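Local coordinates for protein RNA-dependent RNA Polymerase (Bombyx mori cytoplasmic polyhedrosis virus, PDB 6TZ0) that synthesises RNA from ribonucleoside triphosphates on an RNA template, serving both transcription and genome replication of this double-stranded RNA virus, at residues 15-20 against 855-860; 848-853 against 900-905; 836-839 against 844-847. All blocks are in the same frame, centred on the assembly; numbering follows the deposited sequence.

Contact 1. Residues 15-20 against 855-860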
ATOM      1  N   THR A  15      37.050  -9.178  31.522  1.00 50.16           N
ATOM      2  CA  THR A  15      38.049  -9.164  30.464  1.00 50.16           C
ATOM      3  C   THR A  15      37.473  -8.917  29.082  1.00 50.16           C
ATOM      4  O   THR A  15      38.197  -8.422  28.216  1.00 50.16           O
ATOM      5  CB  THR A  15      38.824 -10.486  30.440  1.00 50.16           C
ATOM      6  OG1 THR A  15      37.918 -11.564  30.186  1.00 50.16           O
ATOM      7  CG2 THR A  15      39.507 -10.721  31.764  1.00 50.16           C
ATOM      8  N   ARG A  16      36.198  -9.269  28.867  1.00 46.35           N
ATOM      9  CA  ARG A  16      35.484  -9.150  27.589  1.00 46.35           C
ATOM     10  C   ARG A  16      36.185  -9.907  26.467  1.00 46.35           C
ATOM     11  O   ARG A  16      36.129  -9.512  25.304  1.00 46.35           O
ATOM     12  CB  ARG A  16      35.247  -7.687  27.209  1.00 46.35           C
ATOM     13  CG  ARG A  16      34.351  -6.972  28.197  1.00 46.35           C
ATOM     14  CD  ARG A  16      34.105  -5.530  27.818  1.00 46.35           C
ATOM     15  NE  ARG A  16      33.359  -4.829  28.857  1.00 46.35           N
ATOM     16  CZ  ARG A  16      33.061  -3.537  28.821  1.00 46.35           C
ATOM     17  NH1 ARG A  16      33.433  -2.801  27.787  1.00 46.35           N
ATOM     18  NH2 ARG A  16      32.384  -2.985  29.814  1.00 46.35           N
ATOM     19  N   LYS A  17      36.842 -11.006  26.830  1.00 49.20           N
ATOM     20  CA  LYS A  17      37.502 -11.906  25.902  1.00 49.20           C
ATOM     21  C   LYS A  17      37.070 -13.319  26.240  1.00 49.20           C
ATOM     22  O   LYS A  17      36.613 -13.595  27.350  1.00 49.20           O
ATOM     23  CB  LYS A  17      39.027 -11.807  25.994  1.00 49.20           C
ATOM     24  CG  LYS A  17      39.601 -10.485  25.564  1.00 49.20           C
ATOM     25  CD  LYS A  17      41.100 -10.496  25.710  1.00 49.20           C
ATOM     26  CE  LYS A  17      41.697  -9.180  25.278  1.00 49.20           C
ATOM     27  NZ  LYS A  17      43.175  -9.201  25.415  1.00 49.20           N
ATOM     28  N   PHE A  18      37.215 -14.218  25.280  1.00 51.58           N
ATOM     29  CA  PHE A  18      36.866 -15.615  25.489  1.00 51.58           C
ATOM     30  C   PHE A  18      38.133 -16.453  25.548  1.00 51.58           C
ATOM     31  O   PHE A  18      38.769 -16.708  24.522  1.00 51.58           O
ATOM     32  CB  PHE A  18      35.923 -16.140  24.411  1.00 51.58           C
ATOM     33  CG  PHE A  18      34.556 -15.544  24.467  1.00 51.58           C
ATOM     34  CD1 PHE A  18      33.794 -15.655  25.617  1.00 51.58           C
ATOM     35  CD2 PHE A  18      33.986 -14.975  23.346  1.00 51.58           C
ATOM     36  CE1 PHE A  18      32.523 -15.128  25.671  1.00 51.58           C
ATOM     37  CE2 PHE A  18      32.706 -14.462  23.390  1.00 51.58           C
ATOM     38  CZ  PHE A  18      31.977 -14.533  24.555  1.00 51.58           C
ATOM     39  N   THR A  19      38.486 -16.884  26.749  1.00 55.72           N
ATOM     40  CA  THR A  19      39.474 -17.923  26.961  1.00 55.72           C
ATOM     41  C   THR A  19      38.751 -19.267  26.946  1.00 55.72           C
ATOM     42  O   THR A  19      37.594 -19.365  26.531  1.00 55.72           O
ATOM     43  CB  THR A  19      40.222 -17.677  28.270  1.00 55.72           C
ATOM     44  OG1 THR A  19      39.314 -17.807  29.369  1.00 55.72           O
ATOM     45  CG2 THR A  19      40.801 -16.272  28.286  1.00 55.72           C
ATOM     46  N   ARG A  20      39.426 -20.325  27.386  1.00 58.56           N
ATOM     47  CA  ARG A  20      38.736 -21.601  27.514  1.00 58.56           C
ATOM     48  C   ARG A  20      38.060 -21.761  28.868  1.00 58.56           C
ATOM     49  O   ARG A  20      37.163 -22.600  29.002  1.00 58.56           O
ATOM     50  CB  ARG A  20      39.702 -22.760  27.269  1.00 58.56           C
ATOM     51  CG  ARG A  20      40.210 -22.819  25.844  1.00 58.56           C
ATOM     52  CD  ARG A  20      40.914 -24.121  25.549  1.00 58.56           C
ATOM     53  NE  ARG A  20      42.092 -24.342  26.383  1.00 58.56           N
ATOM     54  CZ  ARG A  20      43.316 -23.913  26.091  1.00 58.56           C
ATOM     55  NH1 ARG A  20      43.534 -23.219  24.984  1.00 58.56           N
ATOM     56  NH2 ARG A  20      44.324 -24.168  26.913  1.00 58.56           N
ATOM     57  N   GLY A 855      48.565 -17.771  23.974  1.00 57.82           N
ATOM     58  CA  GLY A 855      48.187 -16.671  24.826  1.00 57.82           C
ATOM     59  C   GLY A 855      47.782 -15.423  24.079  1.00 57.82           C
ATOM     60  O   GLY A 855      47.281 -14.481  24.703  1.00 57.82           O
ATOM     61  N   THR A 856      47.994 -15.385  22.768  1.00 55.49           N
ATOM     62  CA  THR A 856      47.504 -14.281  21.967  1.00 55.49           C
ATOM     63  C   THR A 856      46.012 -14.437  21.712  1.00 55.49           C
ATOM     64  O   THR A 856      45.431 -15.512  21.877  1.00 55.49           O
ATOM     65  CB  THR A 856      48.255 -14.190  20.639  1.00 55.49           C
ATOM     66  OG1 THR A 856      48.081 -15.409  19.909  1.00 55.49           O
ATOM     67  CG2 THR A 856      49.728 -13.958  20.883  1.00 55.49           C
ATOM     68  N   PHE A 857      45.393 -13.340  21.305  1.00 52.62           N
ATOM     69  CA  PHE A 857      43.958 -13.282  21.106  1.00 52.62           C
ATOM     70  C   PHE A 857      43.647 -12.896  19.670  1.00 52.62           C
ATOM     71  O   PHE A 857      44.404 -12.164  19.030  1.00 52.62           O
ATOM     72  CB  PHE A 857      43.320 -12.279  22.069  1.00 52.62           C
ATOM     73  CG  PHE A 857      43.300 -12.744  23.487  1.00 52.62           C
ATOM     74  CD1 PHE A 857      42.239 -13.489  23.966  1.00 52.62           C
ATOM     75  CD2 PHE A 857      44.364 -12.481  24.329  1.00 52.62           C
ATOM     76  CE1 PHE A 857      42.221 -13.932  25.266  1.00 52.62           C
ATOM     77  CE2 PHE A 857      44.355 -12.926  25.631  1.00 52.62           C
ATOM     78  CZ  PHE A 857      43.280 -13.653  26.099  1.00 52.62           C
ATOM     79  N   THR A 858      42.522 -13.395  19.170  1.00 50.35           N
ATOM     80  CA  THR A 858      41.992 -12.899  17.914  1.00 50.35           C
ATOM     81  C   THR A 858      41.391 -11.508  18.120  1.00 50.35           C
ATOM     82  O   THR A 858      41.327 -10.980  19.231  1.00 50.35           O
ATOM     83  CB  THR A 858      40.947 -13.858  17.350  1.00 50.35           C
ATOM     84  OG1 THR A 858      39.831 -13.930  18.241  1.00 50.35           O
ATOM     85  CG2 THR A 858      41.536 -15.245  17.179  1.00 50.35           C
ATOM     86  N   GLU A 859      40.945 -10.906  17.031  1.00 48.95           N
ATOM     87  CA  GLU A 859      40.511  -9.520  17.077  1.00 48.95           C
ATOM     88  C   GLU A 859      39.050  -9.396  17.487  1.00 48.95           C
ATOM     89  O   GLU A 859      38.202 -10.192  17.075  1.00 48.95           O
ATOM     90  CB  GLU A 859      40.752  -8.866  15.720  1.00 48.95           C
ATOM     91  CG  GLU A 859      42.229  -8.616  15.473  1.00 48.95           C
ATOM     92  CD  GLU A 859      42.529  -8.183  14.064  1.00 48.95           C
ATOM     93  OE1 GLU A 859      41.634  -8.307  13.204  1.00 48.95           O
ATOM     94  OE2 GLU A 859      43.657  -7.707  13.821  1.00 48.95           O
ATOM     95  N   ASP A 860      38.771  -8.400  18.326  1.00 46.31           N
ATOM     96  CA  ASP A 860      37.408  -8.049  18.714  1.00 46.31           C
ATOM     97  C   ASP A 860      36.716  -7.483  17.486  1.00 46.31           C
ATOM     98  O   ASP A 860      36.947  -6.334  17.110  1.00 46.31           O
ATOM     99  CB  ASP A 860      37.428  -7.041  19.860  1.00 46.31           C
ATOM    100  CG  ASP A 860      36.068  -6.850  20.511  1.00 46.31           C
ATOM    101  OD1 ASP A 860      35.086  -7.498  20.096  1.00 46.31           O
ATOM    102  OD2 ASP A 860      35.988  -6.033  21.448  1.00 46.31           O
TER
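A cation-pi contact between Lys17 and Phe857 joins the short loop between helices 11-15 and 20-35, near the N-terminus, to the long loop that connects strands 827-831 and 867-868. The two segments do not hydrogen-bond to each other, and their nearest CA atoms, those of Lys17 and Asp860, are 8.2 Å apart. The residues 849-851 lie between them: Phe18 makes backbone hydrogen bonds to Pro849 and Glu851, and Thr858 to Phe850, so three extended pieces run together although none is a regular strand.

Across this framework the two side chains meet at about a right angle. Lys17 places CG anti to its carbonyl carbon (chi1 -66°) and is fully extended beyond it, which draws the aliphatic chain over one face of the Phe857 ring. CD lies 3.6 Å from the ring centroid of Phe857 and 11° off the normal, a CH-pi contact over the ring centre. The ammonium stays above the same ring, with NZ 4.0 Å from the Phe857 centroid and 27° off the normal. Methylene and charge thus share one aromatic surface.

Thr19, the N-cap residue of helix 20-35, approaches the rim instead. Its hydroxyl is occupied in capping the helix start, while Ser22 OG bonds to its backbone N; the methyl lies at the edge of the Phe857 ring. Thr19 CG2 reaches Phe857 CE1 at 4.1 Å, near the plane of the ring.

Contact 2. Residues 848-853 against 900-905; sequences YPFERR and YGFTGA
Phe850, Tyr900 and Phe902 form an aromatic cluster in which Phe850 has both neighbours at once. Both ring pairs are edge-to-face, the first nearly perpendicular, the second tilted. The edge of Phe850 points at the face of Tyr900, with centroids 5.2 Å apart and planes at 87°; Phe850 CD1 comes within 3.6 Å of Tyr900 CE1, off the ring centre. In the second pair the roles change: Phe902 comes from the other segment, heading against Phe850, and sets its edge on a face of that ring, with planes inclined at 61° and Phe902 CZ 3.8 Å from Phe850 CZ. Phe850 therefore gives an edge to one ring and a face to the other.

The polar part includes a hydrogen bond from Tyr900 OH to Glu851 O at 2.7 Å, lying in the carbonyl plane on a lone pair (C=O...O angle 119°), which fixes the phenol end against the backbone of the 848-853 loop.

Tyr900 and Phe902 flank Gly901, the C-prime residue of the Schellman motif that ends helix 894-899; from there the chain enters helix 902-911. Phe850 also packs on Leu874 and Val878 of helix 873-878, so the cluster lies where these three helices meet the loop.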
ATOM      1  N   TYR A 848      33.990 -11.886  19.832  1.00 46.72           N
ATOM      2  CA  TYR A 848      34.932 -11.367  20.815  1.00 46.72           C
ATOM      3  C   TYR A 848      36.275 -12.070  20.653  1.00 46.72           C
ATOM      4  O   TYR A 848      36.364 -13.062  19.928  1.00 46.72           O
ATOM      5  CB  TYR A 848      34.339 -11.561  22.212  1.00 46.72           C
ATOM      6  CG  TYR A 848      33.202 -10.626  22.526  1.00 46.72           C
ATOM      7  CD1 TYR A 848      33.445  -9.367  23.051  1.00 46.72           C
ATOM      8  CD2 TYR A 848      31.888 -10.993  22.278  1.00 46.72           C
ATOM      9  CE1 TYR A 848      32.419  -8.506  23.333  1.00 46.72           C
ATOM     10  CE2 TYR A 848      30.849 -10.138  22.560  1.00 46.72           C
ATOM     11  CZ  TYR A 848      31.122  -8.896  23.086  1.00 46.72           C
ATOM     12  OH  TYR A 848      30.097  -8.035  23.367  1.00 46.72           O
ATOM     13  N   PRO A 849      37.356 -11.558  21.262  1.00 48.62           N
ATOM     14  CA  PRO A 849      38.657 -12.250  21.168  1.00 48.62           C
ATOM     15  C   PRO A 849      38.656 -13.659  21.744  1.00 48.62           C
ATOM     16  O   PRO A 849      38.359 -13.871  22.918  1.00 48.62           O
ATOM     17  CB  PRO A 849      39.592 -11.331  21.958  1.00 48.62           C
ATOM     18  CG  PRO A 849      39.021 -10.013  21.793  1.00 48.62           C
ATOM     19  CD  PRO A 849      37.544 -10.186  21.783  1.00 48.62           C
ATOM     20  N   PHE A 850      38.987 -14.625  20.889  1.00 52.20           N
ATOM     21  CA  PHE A 850      39.265 -15.993  21.297  1.00 52.20           C
ATOM     22  C   PHE A 850      40.754 -16.150  21.554  1.00 52.20           C
ATOM     23  O   PHE A 850      41.578 -15.588  20.831  1.00 52.20           O
ATOM     24  CB  PHE A 850      38.825 -16.989  20.225  1.00 52.20           C
ATOM     25  CG  PHE A 850      37.342 -17.151  20.117  1.00 52.20           C
ATOM     26  CD1 PHE A 850      36.667 -18.015  20.962  1.00 52.20           C
ATOM     27  CD2 PHE A 850      36.619 -16.434  19.180  1.00 52.20           C
ATOM     28  CE1 PHE A 850      35.303 -18.172  20.871  1.00 52.20           C
ATOM     29  CE2 PHE A 850      35.250 -16.581  19.084  1.00 52.20           C
ATOM     30  CZ  PHE A 850      34.592 -17.453  19.932  1.00 52.20           C
ATOM     31  N   GLU A 851      41.101 -16.918  22.582  1.00 54.96           N
ATOM     32  CA  GLU A 851      42.506 -17.123  22.901  1.00 54.96           C
ATOM     33  C   GLU A 851      43.074 -18.262  22.067  1.00 54.96           C
ATOM     34  O   GLU A 851      42.435 -19.301  21.893  1.00 54.96           O
ATOM     35  CB  GLU A 851      42.693 -17.417  24.388  1.00 54.96           C
ATOM     36  CG  GLU A 851      44.150 -17.432  24.815  1.00 54.96           C
ATOM     37  CD  GLU A 851      44.336 -17.730  26.282  1.00 54.96           C
ATOM     38  OE1 GLU A 851      43.331 -17.984  26.971  1.00 54.96           O
ATOM     39  OE2 GLU A 851      45.492 -17.704  26.750  1.00 54.96           O
ATOM     40  N   ARG A 852      44.276 -18.053  21.541  1.00 54.82           N
ATOM     41  CA  ARG A 852      44.993 -19.078  20.803  1.00 54.82           C
ATOM     42  C   ARG A 852      45.763 -19.954  21.789  1.00 54.82           C
ATOM     43  O   ARG A 852      45.635 -19.815  23.006  1.00 54.82           O
ATOM     44  CB  ARG A 852      45.921 -18.434  19.779  1.00 54.82           C
ATOM     45  CG  ARG A 852      45.217 -17.605  18.726  1.00 54.82           C
ATOM     46  CD  ARG A 852      46.208 -17.097  17.699  1.00 54.82           C
ATOM     47  NE  ARG A 852      45.582 -16.272  16.674  1.00 54.82           N
ATOM     48  CZ  ARG A 852      45.525 -14.949  16.729  1.00 54.82           C
ATOM     49  NH1 ARG A 852      46.073 -14.308  17.747  1.00 54.82           N
ATOM     50  NH2 ARG A 852      44.939 -14.266  15.758  1.00 54.82           N
ATOM     51  N   ARG A 853      46.580 -20.853  21.266  1.00 58.85           N
ATOM     52  CA  ARG A 853      47.418 -21.690  22.110  1.00 58.85           C
ATOM     53  C   ARG A 853      48.578 -20.920  22.757  1.00 58.85           C
ATOM     54  O   ARG A 853      49.120 -21.349  23.774  1.00 58.85           O
ATOM     55  CB  ARG A 853      47.977 -22.872  21.316  1.00 58.85           C
ATOM     56  CG  ARG A 853      46.957 -23.948  20.994  1.00 58.85           C
ATOM     57  CD  ARG A 853      47.641 -25.264  20.665  1.00 58.85           C
ATOM     58  NE  ARG A 853      46.680 -26.321  20.369  1.00 58.85           N
ATOM     59  CZ  ARG A 853      46.060 -27.049  21.293  1.00 58.85           C
ATOM     60  NH1 ARG A 853      46.292 -26.827  22.578  1.00 58.85           N
ATOM     61  NH2 ARG A 853      45.202 -27.990  20.931  1.00 58.85           N
ATOM     62  N   TYR A 900      36.583 -25.276  22.205  1.00 58.68           N
ATOM     63  CA  TYR A 900      35.636 -24.171  22.155  1.00 58.68           C
ATOM     64  C   TYR A 900      34.271 -24.585  21.629  1.00 58.68           C
ATOM     65  O   TYR A 900      33.317 -23.814  21.756  1.00 58.68           O
ATOM     66  CB  TYR A 900      36.156 -23.031  21.281  1.00 58.68           C
ATOM     67  CG  TYR A 900      37.249 -22.176  21.867  1.00 58.68           C
ATOM     68  CD1 TYR A 900      36.962 -21.212  22.817  1.00 58.68           C
ATOM     69  CD2 TYR A 900      38.557 -22.289  21.423  1.00 58.68           C
ATOM     70  CE1 TYR A 900      37.956 -20.414  23.340  1.00 58.68           C
ATOM     71  CE2 TYR A 900      39.554 -21.493  21.941  1.00 58.68           C
ATOM     72  CZ  TYR A 900      39.250 -20.559  22.892  1.00 58.68           C
ATOM     73  OH  TYR A 900      40.249 -19.772  23.404  1.00 58.68           O
ATOM     74  N   GLY A 901      34.155 -25.758  21.021  1.00 62.24           N
ATOM     75  CA  GLY A 901      32.865 -26.222  20.558  1.00 62.24           C
ATOM     76  C   GLY A 901      32.462 -25.740  19.187  1.00 62.24           C
ATOM     77  O   GLY A 901      31.266 -25.673  18.892  1.00 62.24           O
ATOM     78  N   PHE A 902      33.429 -25.389  18.337  1.00 62.59           N
ATOM     79  CA  PHE A 902      33.112 -25.026  16.960  1.00 62.59           C
ATOM     80  C   PHE A 902      32.694 -26.238  16.144  1.00 62.59           C
ATOM     81  O   PHE A 902      31.885 -26.116  15.216  1.00 62.59           O
ATOM     82  CB  PHE A 902      34.313 -24.354  16.297  1.00 62.59           C
ATOM     83  CG  PHE A 902      34.588 -22.961  16.782  1.00 62.59           C
ATOM     84  CD1 PHE A 902      33.858 -21.897  16.298  1.00 62.59           C
ATOM     85  CD2 PHE A 902      35.591 -22.711  17.697  1.00 62.59           C
ATOM     86  CE1 PHE A 902      34.110 -20.613  16.722  1.00 62.59           C
ATOM     87  CE2 PHE A 902      35.851 -21.422  18.120  1.00 62.59           C
ATOM     88  CZ  PHE A 902      35.107 -20.377  17.634  1.00 62.59           C
ATOM     89  N   THR A 903      33.231 -27.412  16.480  1.00 69.29           N
ATOM     90  CA  THR A 903      32.967 -28.606  15.692  1.00 69.29           C
ATOM     91  C   THR A 903      31.549 -29.122  15.895  1.00 69.29           C
ATOM     92  O   THR A 903      30.971 -29.694  14.967  1.00 69.29           O
ATOM     93  CB  THR A 903      34.009 -29.678  16.013  1.00 69.29           C
ATOM     94  OG1 THR A 903      33.738 -30.861  15.254  1.00 69.29           O
ATOM     95  CG2 THR A 903      34.032 -30.000  17.482  1.00 69.29           C
ATOM     96  N   GLY A 904      30.954 -28.884  17.066  1.00 69.86           N
ATOM     97  CA  GLY A 904      29.551 -29.209  17.245  1.00 69.86           C
ATOM     98  C   GLY A 904      28.648 -28.301  16.434  1.00 69.86           C
ATOM     99  O   GLY A 904      27.649 -28.751  15.869  1.00 69.86           O
ATOM    100  N   ALA A 905      29.011 -27.021  16.335  1.00 68.53           N
ATOM    101  CA  ALA A 905      28.246 -26.086  15.518  1.00 68.53           C
ATOM    102  C   ALA A 905      28.354 -26.425  14.038  1.00 68.53           C
ATOM    103  O   ALA A 905      27.360 -26.356  13.303  1.00 68.53           O
ATOM    104  CB  ALA A 905      28.730 -24.663  15.772  1.00 68.53           C
TER

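Contact 3. Residues 836-839 against 844-847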
ATOM      1  N   TRP A 836      27.942 -21.469  17.536  1.00 55.20           N
ATOM      2  CA  TRP A 836      27.061 -21.396  16.376  1.00 55.20           C
ATOM      3  C   TRP A 836      26.748 -19.956  15.990  1.00 55.20           C
ATOM      4  O   TRP A 836      26.410 -19.685  14.833  1.00 55.20           O
ATOM      5  CB  TRP A 836      25.767 -22.153  16.666  1.00 55.20           C
ATOM      6  CG  TRP A 836      24.843 -22.208  15.510  1.00 55.20           C
ATOM      7  CD1 TRP A 836      24.930 -23.026  14.427  1.00 55.20           C
ATOM      8  CD2 TRP A 836      23.745 -21.331  15.266  1.00 55.20           C
ATOM      9  NE1 TRP A 836      23.916 -22.751  13.547  1.00 55.20           N
ATOM     10  CE2 TRP A 836      23.179 -21.706  14.037  1.00 55.20           C
ATOM     11  CE3 TRP A 836      23.181 -20.269  15.973  1.00 55.20           C
ATOM     12  CZ2 TRP A 836      22.070 -21.063  13.504  1.00 55.20           C
ATOM     13  CZ3 TRP A 836      22.082 -19.638  15.448  1.00 55.20           C
ATOM     14  CH2 TRP A 836      21.536 -20.035  14.226  1.00 55.20           C
ATOM     15  N   LEU A 837      26.869 -19.018  16.934  1.00 52.14           N
ATOM     16  CA  LEU A 837      26.600 -17.613  16.655  1.00 52.14           C
ATOM     17  C   LEU A 837      27.590 -16.995  15.679  1.00 52.14           C
ATOM     18  O   LEU A 837      27.282 -15.969  15.073  1.00 52.14           O
ATOM     19  CB  LEU A 837      26.618 -16.803  17.950  1.00 52.14           C
ATOM     20  CG  LEU A 837      25.486 -17.020  18.947  1.00 52.14           C
ATOM     21  CD1 LEU A 837      25.770 -16.281  20.238  1.00 52.14           C
ATOM     22  CD2 LEU A 837      24.195 -16.536  18.346  1.00 52.14           C
ATOM     23  N   PHE A 838      28.762 -17.593  15.490  1.00 50.44           N
ATOM     24  CA  PHE A 838      29.831 -16.919  14.773  1.00 50.44           C
ATOM     25  C   PHE A 838      30.225 -17.653  13.502  1.00 50.44           C
ATOM     26  O   PHE A 838      31.353 -17.495  13.030  1.00 50.44           O
ATOM     27  CB  PHE A 838      31.035 -16.765  15.698  1.00 50.44           C
ATOM     28  CG  PHE A 838      30.678 -16.232  17.051  1.00 50.44           C
ATOM     29  CD1 PHE A 838      30.313 -14.913  17.223  1.00 50.44           C
ATOM     30  CD2 PHE A 838      30.726 -17.055  18.159  1.00 50.44           C
ATOM     31  CE1 PHE A 838      29.983 -14.431  18.476  1.00 50.44           C
ATOM     32  CE2 PHE A 838      30.406 -16.576  19.411  1.00 50.44           C
ATOM     33  CZ  PHE A 838      30.039 -15.261  19.568  1.00 50.44           C
ATOM     34  N   MET A 839      29.326 -18.435  12.929  1.00 55.38           N
ATOM     35  CA  MET A 839      29.697 -19.369  11.885  1.00 55.38           C
ATOM     36  C   MET A 839      29.102 -19.009  10.534  1.00 55.38           C
ATOM     37  O   MET A 839      28.103 -18.289  10.454  1.00 55.38           O
ATOM     38  CB  MET A 839      29.276 -20.788  12.288  1.00 55.38           C
ATOM     39  CG  MET A 839      30.208 -21.429  13.299  1.00 55.38           C
ATOM     40  SD  MET A 839      31.834 -21.812  12.605  1.00 55.38           S
ATOM     41  CE  MET A 839      32.872 -20.482  13.213  1.00 55.38           C
ATOM     42  N   GLU A 844      26.408 -15.801  12.133  1.00 52.66           N
ATOM     43  CA  GLU A 844      27.158 -14.758  11.423  1.00 52.66           C
ATOM     44  C   GLU A 844      27.226 -13.469  12.238  1.00 52.66           C
ATOM     45  O   GLU A 844      26.997 -12.369  11.735  1.00 52.66           O
ATOM     46  CB  GLU A 844      26.581 -14.494  10.031  1.00 52.66           C
ATOM     47  CG  GLU A 844      26.731 -15.638   9.063  1.00 52.66           C
ATOM     48  CD  GLU A 844      26.156 -15.320   7.706  1.00 52.66           C
ATOM     49  OE1 GLU A 844      25.565 -14.234   7.553  1.00 52.66           O
ATOM     50  OE2 GLU A 844      26.280 -16.161   6.794  1.00 52.66           O
ATOM     51  N   TYR A 845      27.545 -13.618  13.504  1.00 45.21           N
ATOM     52  CA  TYR A 845      27.575 -12.488  14.405  1.00 45.21           C
ATOM     53  C   TYR A 845      29.023 -12.097  14.701  1.00 45.21           C
ATOM     54  O   TYR A 845      29.909 -12.955  14.666  1.00 45.21           O
ATOM     55  CB  TYR A 845      26.834 -12.841  15.702  1.00 45.21           C
ATOM     56  CG  TYR A 845      26.538 -11.677  16.591  1.00 45.21           C
ATOM     57  CD1 TYR A 845      25.519 -10.798  16.277  1.00 45.21           C
ATOM     58  CD2 TYR A 845      27.275 -11.451  17.737  1.00 45.21           C
ATOM     59  CE1 TYR A 845      25.249  -9.727  17.066  1.00 45.21           C
ATOM     60  CE2 TYR A 845      27.006 -10.382  18.543  1.00 45.21           C
ATOM     61  CZ  TYR A 845      25.989  -9.527  18.200  1.00 45.21           C
ATOM     62  OH  TYR A 845      25.709  -8.452  18.988  1.00 45.21           O
ATOM     63  N   PRO A 846      29.308 -10.810  14.922  1.00 45.41           N
ATOM     64  CA  PRO A 846      30.680 -10.405  15.256  1.00 45.41           C
ATOM     65  C   PRO A 846      31.148 -10.957  16.593  1.00 45.41           C
ATOM     66  O   PRO A 846      30.421 -10.936  17.587  1.00 45.41           O
ATOM     67  CB  PRO A 846      30.594  -8.876  15.286  1.00 45.41           C
ATOM     68  CG  PRO A 846      29.467  -8.560  14.405  1.00 45.41           C
ATOM     69  CD  PRO A 846      28.470  -9.644  14.600  1.00 45.41           C
ATOM     70  N   ALA A 847      32.383 -11.437  16.609  1.00 46.12           N
ATOM     71  CA  ALA A 847      32.909 -12.214  17.718  1.00 46.12           C
ATOM     72  C   ALA A 847      33.828 -11.396  18.614  1.00 46.12           C
ATOM     73  O   ALA A 847      34.367 -10.361  18.224  1.00 46.12           O
ATOM     74  CB  ALA A 847      33.658 -13.444  17.198  1.00 46.12           C
TER
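Phe838 turns the edge of its ring, not a face, toward the carbonyls of the 844-847 segment. CD1 is its leading atom: it lies 3.2 Å from Tyr845 O, which sits in the plane of the ring, and 3.7 Å from Ala847 CB. The next rim atom, Phe838 CE1, has Pro846 O at 3.6 Å, also near the ring plane. One face of the same ring is covered within its own segment by Leu837 CB, over the ring centre.

Tyr845 does not stack on Phe838. Its CG is anti to the backbone N (chi1 -167°), and the ring extends away from the 836-839 segment; Phe838 CE1 meets the edge of the Tyr845 ring, near its plane, 4.1 Å from Tyr845 CD2. Pro846 CD covers one face of the tyrosine, off its centre, and the phenol hydroxyl leaves the contact altogether to bond Lys778 O on helix 774-786. From that same helix Phe782 packs on Leu837, Phe838 and Tyr845.

The main chain ties the two arms of this tight loop together. Tyr845 N donates to Leu837 O at 2.8 Å, with an N-H...O angle of 146°. A weak second bond, 3.4 Å, runs from Glu844 N to Met839 O, and the Glu844 CG methylene also meets that carbonyl. Trp836 and Gly843 add a backbone bond of their own.

The chemistry implies a buried turn in which ring C-H edges border carbonyl oxygens, an arrangement consistent with a weak electrostatic complement, though at this resolution the closeness itself carries little weight. Tyr845 O is hydrogen-bonded to Lys871 NZ, so this carbonyl has a polar donor as well as the apolar ring edge beside it.

Contacts 2 and 3 are buried, whereas contact 1 is only partly so; the centre of contact 3 is about 22 Å from the centre of the chain, those of contacts 2 and 1 about 33 and 34 Å. All three draw on the loop between strands 827-831 and 867-868, each giving it a different partner: the N-terminal region, the start of helix 902-911, and the loop itself. The chemistry shifts accordingly, from a lysine over an aromatic face, through edge-to-face rings with a phenol-to-carbonyl bond, to backbone hydrogen bonding combined with packing round Phe838. Thr858 OG1 probably bonds Phe850 N between contacts 1 and 2; Phe902 packs on Met839 between contacts 2 and 3.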